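Local coordinates for hypothetical protein aq_1494 (Aquifex aeolicus, PDB 2EGR), which is a putative esterase of the hotdog-fold thioesterase family that may hydrolyse fatty acyl-CoA thioesters, at residues S23-Y28 with I98-A103; R27-A32 with Y91-E96. All blocks are in the same frame, centred on the assembly; numbering follows the deposited sequence.

Contact 1. Residues S23-Y28 with I98-A103; sequences SNYFRY and IAVAKA
Y25, in the first turns of the long hotdog helix 22-39, meets A101 and V100, the two residues of a classic beta bulge in the sheet that the helix packs against. Both bulge residues face V93 of the neighbouring strand 86-95. V100, with psi of -23° in place of an extended value, puts the kink in strand 98-111, and both side chains therefore point toward the helix. The nearest approach is Y25 CE1 to A101 CB, 4.1 Å, a methyl lying oblique to the ring. An alanine suits this place because its single carbon lets the tyrosine ring come close to the strand. V100 sits farther along the phenol, its CG1 4.4 Å from Y25 OH, so the branched side chain flanks the ring's polar end only loosely. In Y25, CB already points toward the strand, and with CG anti to the carbonyl carbon (chi1 -71°) the ring continues that way. No direct hydrogen bond joins the segments. A water stands 2.9 Å from Y25 OH and gives a weak bond to V100 O, 3.3 Å away, so the bulge carbonyl and the hydroxyl are linked at second hand. Elsewhere, Y63 of strand 52-63 packs edge-to-face with Y25 and L67 touches it, while the next residue, F26, stacks on F26 of the second subunit. The predicted active-site D15 has its side chain about 9 Å from that of Y25. With only 100 Å² buried in all, the contact depends on modest van der Waals packing of the Y25 ring on the A101 methyl, and the polar link, a single water with one weak bond, is likely to add little to it.

Contact 2. Residues R27-A32 with Y91-E96; sequences RYFEEA and YIVFKE
F29 and Y91 lie ring on ring in an offset stack, the tightly packed heart of the contact, their centroids 4.5 Å apart and their planes inclined by 21°. F29 also lowers its CB onto the tyrosine, 3.9 Å from the ring centroid and over the face, a CH-pi contact; the same CB is 3.6 Å from Y91 CE1. With CG anti to the carbonyl carbon (chi1 -51°), the phenylalanine ring runs back above Y91 CG and CB toward the strand. There V93 meets its edge: V93 CG2 reaches F29 CE1 at 3.6 Å, close to the ring plane. A flat ring suits the helix position because it can lay a face on Y91 and turn an edge to V93, whose branch puts CG2 at that edge. Y91 adds a hydroxyl, which hydrogen-bonds to T105 OG1 and R33 NH1 beyond the stack. Were an alanine to stand in place of Y91, one face of F29 would probably lose its aromatic cover, and T105 and R33 the hydroxyl they share.

The packing slackens on both sides of this core. The methyl of A32 points toward the strand but comes no nearer than 4.9 Å, and beyond V93 the strand draws away from the helix toward exposed E96. E30 leaves the helix pointing away from the strand, and its OE2 accepts a hydrogen bond from Y12 N of the third subunit. F29 thus gives hydrocarbon to strand 86-95 and E30 its carboxylate to another chain. Between 27-32 and 91-96 themselves the contact is aromatic and aliphatic; a polar link from strand to helix comes just beyond, from Y91 OH to R33.

How the contacts relate
From the N terminus, the chain passes through strand 3-8 into helix 22-39, where both contacts begin, overlapping at R27 and Y28. Contact 2 starts later and ends sooner, at 91-96 on strand 86-95; contact 1 closes last, once the chain has turned back into strand 98-111. The smaller loop therefore lies within the larger. The two far ends are neighbouring arms of one antiparallel hairpin, joined by probable hydrogen bonds that include V100 N to V93 O and Y91 N to A103 O, each 2.8 Å. Y25 and F29, one helical turn apart, reach these adjacent strands, and F29 CE2 also packs on A103 CB at 3.4 Å. Together they seat the helix on the sheet.

Contact 1. Residues S23-Y28 with I98-A103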
loop_
_atom_site.group_PDB
_atom_site.type_symbol
_atom_site.label_atom_id
_atom_site.label_comp_id
_atom_site.label_asym_id
_atom_site.label_seq_id
_atom_site.Cartn_x
_atom_site.Cartn_y
_atom_site.Cartn_z
ATOM N N SER A 23 -2.290 4.328 -8.347
ATOM C CA SER A 23 -2.244 5.047 -7.121
ATOM C C SER A 23 -0.796 5.213 -6.628
ATOM O O SER A 23 -0.540 6.084 -5.846
ATOM C CB SER A 23 -3.063 4.326 -6.035
ATOM O OG SER A 23 -2.448 3.091 -5.682
ATOM N N ASN A 24 0.107 4.336 -7.058
ATOM C CA ASN A 24 1.495 4.370 -6.566
ATOM C C ASN A 24 2.268 5.524 -7.195
ATOM O O ASN A 24 3.282 5.948 -6.652
ATOM C CB ASN A 24 2.223 3.040 -6.853
ATOM C CG ASN A 24 1.726 1.893 -5.950
ATOM O OD1 ASN A 24 1.710 0.714 -6.335
ATOM N ND2 ASN A 24 1.355 2.240 -4.767
ATOM N N TYR A 25 1.810 6.015 -8.342
ATOM C CA TYR A 25 2.471 7.203 -8.948
ATOM C C TYR A 25 2.459 8.372 -8.000
ATOM O O TYR A 25 3.466 9.070 -7.880
ATOM C CB TYR A 25 1.871 7.561 -10.327
ATOM C CG TYR A 25 2.211 6.602 -11.427
ATOM C CD1 TYR A 25 3.091 6.997 -12.464
ATOM C CD2 TYR A 25 1.662 5.302 -11.474
ATOM C CE1 TYR A 25 3.406 6.131 -13.496
ATOM C CE2 TYR A 25 1.976 4.386 -12.528
ATOM C CZ TYR A 25 2.843 4.840 -13.546
ATOM O OH TYR A 25 3.169 4.015 -14.588
ATOM N N PHE A 26 1.358 8.563 -7.242
ATOM C CA PHE A 26 1.303 9.629 -6.255
ATOM C C PHE A 26 2.335 9.438 -5.156
ATOM O O PHE A 26 2.874 10.410 -4.647
ATOM C CB PHE A 26 -0.114 9.811 -5.717
ATOM C CG PHE A 26 -1.078 10.137 -6.813
ATOM C CD1 PHE A 26 -1.142 11.453 -7.339
ATOM C CD2 PHE A 26 -1.825 9.122 -7.418
ATOM C CE1 PHE A 26 -2.010 11.731 -8.403
ATOM C CE2 PHE A 26 -2.673 9.393 -8.512
ATOM C CZ PHE A 26 -2.766 10.710 -8.990
ATOM N N ARG A 27 2.608 8.179 -4.816
ATOM C CA ARG A 27 3.646 7.871 -3.817
ATOM C C ARG A 27 5.039 8.220 -4.335
ATOM O O ARG A 27 5.841 8.829 -3.593
ATOM C CB ARG A 27 3.536 6.412 -3.394
ATOM C CG ARG A 27 2.155 6.138 -2.744
ATOM C CD ARG A 27 1.946 4.642 -2.367
ATOM N NE ARG A 27 0.636 4.509 -1.670
ATOM C CZ ARG A 27 0.326 3.522 -0.826
ATOM N NH1 ARG A 27 1.200 2.516 -0.638
ATOM N NH2 ARG A 27 -0.888 3.522 -0.212
ATOM N N TYR A 28 5.289 7.880 -5.600
ATOM C CA TYR A 28 6.528 8.252 -6.274
ATOM C C TYR A 28 6.697 9.766 -6.285
ATOM O O TYR A 28 7.784 10.247 -5.983
ATOM C CB TYR A 28 6.566 7.750 -7.706
ATOM C CG TYR A 28 6.558 6.251 -7.940
ATOM C CD1 TYR A 28 6.983 5.352 -6.968
ATOM C CD2 TYR A 28 6.141 5.760 -9.169
ATOM C CE1 TYR A 28 7.007 3.966 -7.244
ATOM C CE2 TYR A 28 6.156 4.423 -9.472
ATOM C CZ TYR A 28 6.595 3.521 -8.486
ATOM O OH TYR A 28 6.624 2.181 -8.803
ATOM N N ILE A 98 11.333 8.248 -22.908
ATOM C CA ILE A 98 9.895 8.404 -23.122
ATOM C C ILE A 98 9.126 8.893 -21.909
ATOM O O ILE A 98 9.256 8.329 -20.815
ATOM C CB ILE A 98 9.268 7.070 -23.657
ATOM C CG1 ILE A 98 10.075 6.470 -24.832
ATOM C CG2 ILE A 98 7.764 7.246 -23.971
ATOM C CD1 ILE A 98 10.336 7.408 -26.009
ATOM N N ALA A 99 8.332 9.944 -22.114
ATOM C CA ALA A 99 7.363 10.393 -21.113
ATOM C C ALA A 99 6.206 9.388 -20.994
ATOM O O ALA A 99 5.412 9.175 -21.931
ATOM C CB ALA A 99 6.864 11.800 -21.417
ATOM N N VAL A 100 6.130 8.778 -19.815
ATOM C CA VAL A 100 5.248 7.659 -19.534
ATOM C C VAL A 100 4.009 8.159 -18.738
ATOM O O VAL A 100 2.938 7.525 -18.743
ATOM C CB VAL A 100 6.151 6.600 -18.804
ATOM C CG1 VAL A 100 5.680 6.184 -17.461
ATOM C CG2 VAL A 100 6.620 5.476 -19.736
ATOM N N ALA A 101 4.164 9.294 -18.055
ATOM C CA ALA A 101 3.063 9.961 -17.376
ATOM C C ALA A 101 3.419 11.404 -17.070
ATOM O O ALA A 101 4.610 11.774 -17.011
ATOM C CB ALA A 101 2.700 9.206 -16.061
ATOM N N LYS A 102 2.395 12.225 -16.870
ATOM C CA LYS A 102 2.563 13.612 -16.412
ATOM C C LYS A 102 1.562 13.888 -15.325
ATOM O O LYS A 102 0.446 13.382 -15.385
ATOM C CB LYS A 102 2.326 14.601 -17.564
ATOM C CG LYS A 102 3.390 14.522 -18.600
ATOM C CD LYS A 102 3.323 15.706 -19.550
ATOM C CE LYS A 102 4.419 15.639 -20.603
ATOM N NZ LYS A 102 4.170 16.776 -21.602
ATOM N N ALA A 103 1.948 14.737 -14.375
ATOM C CA ALA A 103 1.145 15.045 -13.205
ATOM C C ALA A 103 1.413 16.423 -12.624
ATOM O O ALA A 103 2.388 17.116 -13.000
ATOM C CB ALA A 103 1.404 13.994 -12.126
HETATM O O HOH W 1 1.633 5.253 -16.708
#

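Contact 2. Residues R27-A32 with Y91-E96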
loop_
_atom_site.group_PDB
_atom_site.type_symbol
_atom_site.label_atom_id
_atom_site.label_comp_id
_atom_site.label_asym_id
_atom_site.label_seq_id
_atom_site.Cartn_x
_atom_site.Cartn_y
_atom_site.Cartn_z
ATOM N N ARG A 27 2.608 8.179 -4.816
ATOM C CA ARG A 27 3.646 7.871 -3.817
ATOM C C ARG A 27 5.039 8.220 -4.335
ATOM O O ARG A 27 5.841 8.829 -3.593
ATOM C CB ARG A 27 3.536 6.412 -3.394
ATOM C CG ARG A 27 2.155 6.138 -2.744
ATOM C CD ARG A 27 1.946 4.642 -2.367
ATOM N NE ARG A 27 0.636 4.509 -1.670
ATOM C CZ ARG A 27 0.326 3.522 -0.826
ATOM N NH1 ARG A 27 1.200 2.516 -0.638
ATOM N NH2 ARG A 27 -0.888 3.522 -0.212
ATOM N N TYR A 28 5.289 7.880 -5.600
ATOM C CA TYR A 28 6.528 8.252 -6.274
ATOM C C TYR A 28 6.697 9.766 -6.285
ATOM O O TYR A 28 7.784 10.247 -5.983
ATOM C CB TYR A 28 6.566 7.750 -7.706
ATOM C CG TYR A 28 6.558 6.251 -7.940
ATOM C CD1 TYR A 28 6.983 5.352 -6.968
ATOM C CD2 TYR A 28 6.141 5.760 -9.169
ATOM C CE1 TYR A 28 7.007 3.966 -7.244
ATOM C CE2 TYR A 28 6.156 4.423 -9.472
ATOM C CZ TYR A 28 6.595 3.521 -8.486
ATOM O OH TYR A 28 6.624 2.181 -8.803
ATOM N N PHE A 29 5.629 10.520 -6.591
ATOM C CA PHE A 29 5.723 12.008 -6.535
ATOM C C PHE A 29 6.062 12.515 -5.150
ATOM O O PHE A 29 6.803 13.487 -4.991
ATOM C CB PHE A 29 4.425 12.670 -7.047
ATOM C CG PHE A 29 3.985 12.169 -8.372
ATOM C CD1 PHE A 29 4.915 11.768 -9.349
ATOM C CD2 PHE A 29 2.622 12.089 -8.686
ATOM C CE1 PHE A 29 4.508 11.283 -10.573
ATOM C CE2 PHE A 29 2.216 11.610 -9.916
ATOM C CZ PHE A 29 3.139 11.206 -10.871
ATOM N N GLU A 30 5.499 11.891 -4.105
ATOM C CA GLU A 30 5.808 12.277 -2.760
ATOM C C GLU A 30 7.285 11.988 -2.485
ATOM O O GLU A 30 7.979 12.825 -1.884
ATOM C CB GLU A 30 4.914 11.506 -1.762
ATOM C CG GLU A 30 5.236 11.762 -0.291
ATOM C CD GLU A 30 4.483 10.822 0.640
ATOM O OE1 GLU A 30 3.266 11.061 0.883
ATOM O OE2 GLU A 30 5.143 9.891 1.132
ATOM N N GLU A 31 7.771 10.827 -2.904
ATOM C CA GLU A 31 9.199 10.560 -2.675
ATOM C C GLU A 31 10.058 11.649 -3.363
ATOM O O GLU A 31 11.097 12.095 -2.812
ATOM C CB GLU A 31 9.575 9.188 -3.211
ATOM C CG GLU A 31 8.842 8.027 -2.536
ATOM C CD GLU A 31 9.345 6.655 -3.015
ATOM O OE1 GLU A 31 10.291 6.562 -3.842
ATOM O OE2 GLU A 31 8.781 5.671 -2.544
ATOM N N ALA A 32 9.655 12.022 -4.581
ATOM C CA ALA A 32 10.403 13.037 -5.343
ATOM C C ALA A 32 10.404 14.381 -4.630
ATOM O O ALA A 32 11.478 15.000 -4.472
ATOM C CB ALA A 32 9.930 13.137 -6.788
ATOM N N TYR A 91 5.196 17.311 -12.711
ATOM C CA TYR A 91 6.018 16.116 -12.737
ATOM C C TYR A 91 5.898 15.521 -14.112
ATOM O O TYR A 91 4.782 15.484 -14.701
ATOM C CB TYR A 91 5.562 15.038 -11.709
ATOM C CG TYR A 91 5.299 15.513 -10.320
ATOM C CD1 TYR A 91 6.240 15.371 -9.328
ATOM C CD2 TYR A 91 4.090 16.077 -9.990
ATOM C CE1 TYR A 91 5.989 15.801 -8.032
ATOM C CE2 TYR A 91 3.824 16.513 -8.714
ATOM C CZ TYR A 91 4.769 16.390 -7.743
ATOM O OH TYR A 91 4.459 16.804 -6.502
ATOM N N ILE A 92 7.027 15.076 -14.661
ATOM C CA ILE A 92 7.025 14.186 -15.805
ATOM C C ILE A 92 7.771 12.903 -15.445
ATOM O O ILE A 92 8.879 12.946 -14.910
ATOM C CB ILE A 92 7.658 14.816 -17.101
ATOM C CG1 ILE A 92 6.954 16.132 -17.436
ATOM C CG2 ILE A 92 7.520 13.855 -18.266
ATOM C CD1 ILE A 92 7.854 17.172 -18.126
ATOM N N VAL A 93 7.127 11.775 -15.705
ATOM C CA VAL A 93 7.758 10.482 -15.454
ATOM C C VAL A 93 8.356 9.964 -16.736
ATOM O O VAL A 93 7.636 9.730 -17.719
ATOM C CB VAL A 93 6.766 9.458 -14.861
ATOM C CG1 VAL A 93 7.495 8.095 -14.646
ATOM C CG2 VAL A 93 6.168 10.006 -13.555
ATOM N N PHE A 94 9.682 9.812 -16.744
ATOM C CA PHE A 94 10.392 9.277 -17.904
ATOM C C PHE A 94 10.860 7.851 -17.734
ATOM O O PHE A 94 11.366 7.466 -16.678
ATOM C CB PHE A 94 11.630 10.134 -18.227
ATOM C CG PHE A 94 11.297 11.467 -18.821
ATOM C CD1 PHE A 94 10.968 11.574 -20.176
ATOM C CD2 PHE A 94 11.290 12.604 -18.033
ATOM C CE1 PHE A 94 10.647 12.818 -20.731
ATOM C CE2 PHE A 94 10.973 13.851 -18.579
ATOM C CZ PHE A 94 10.657 13.950 -19.927
ATOM N N LYS A 95 10.719 7.075 -18.802
ATOM C CA LYS A 95 11.365 5.778 -18.910
ATOM C C LYS A 95 12.093 5.694 -20.258
ATOM O O LYS A 95 11.483 5.778 -21.328
ATOM C CB LYS A 95 10.307 4.678 -18.760
ATOM C CG LYS A 95 10.763 3.257 -19.059
ATOM C CD LYS A 95 9.514 2.359 -19.197
ATOM C CE LYS A 95 9.883 1.009 -19.724
ATOM N NZ LYS A 95 8.800 -0.042 -19.713
ATOM N N GLU A 96 13.406 5.510 -20.192
ATOM C CA GLU A 96 14.247 5.578 -21.385
ATOM C C GLU A 96 13.974 6.936 -22.074
ATOM O O GLU A 96 14.000 7.964 -21.405
ATOM C CB GLU A 96 14.067 4.326 -22.244
ATOM C CG GLU A 96 14.977 3.212 -21.697
ATOM C CD GLU A 96 14.447 1.808 -21.870
ATOM O OE1 GLU A 96 13.219 1.579 -21.807
ATOM O OE2 GLU A 96 15.288 0.903 -22.046
#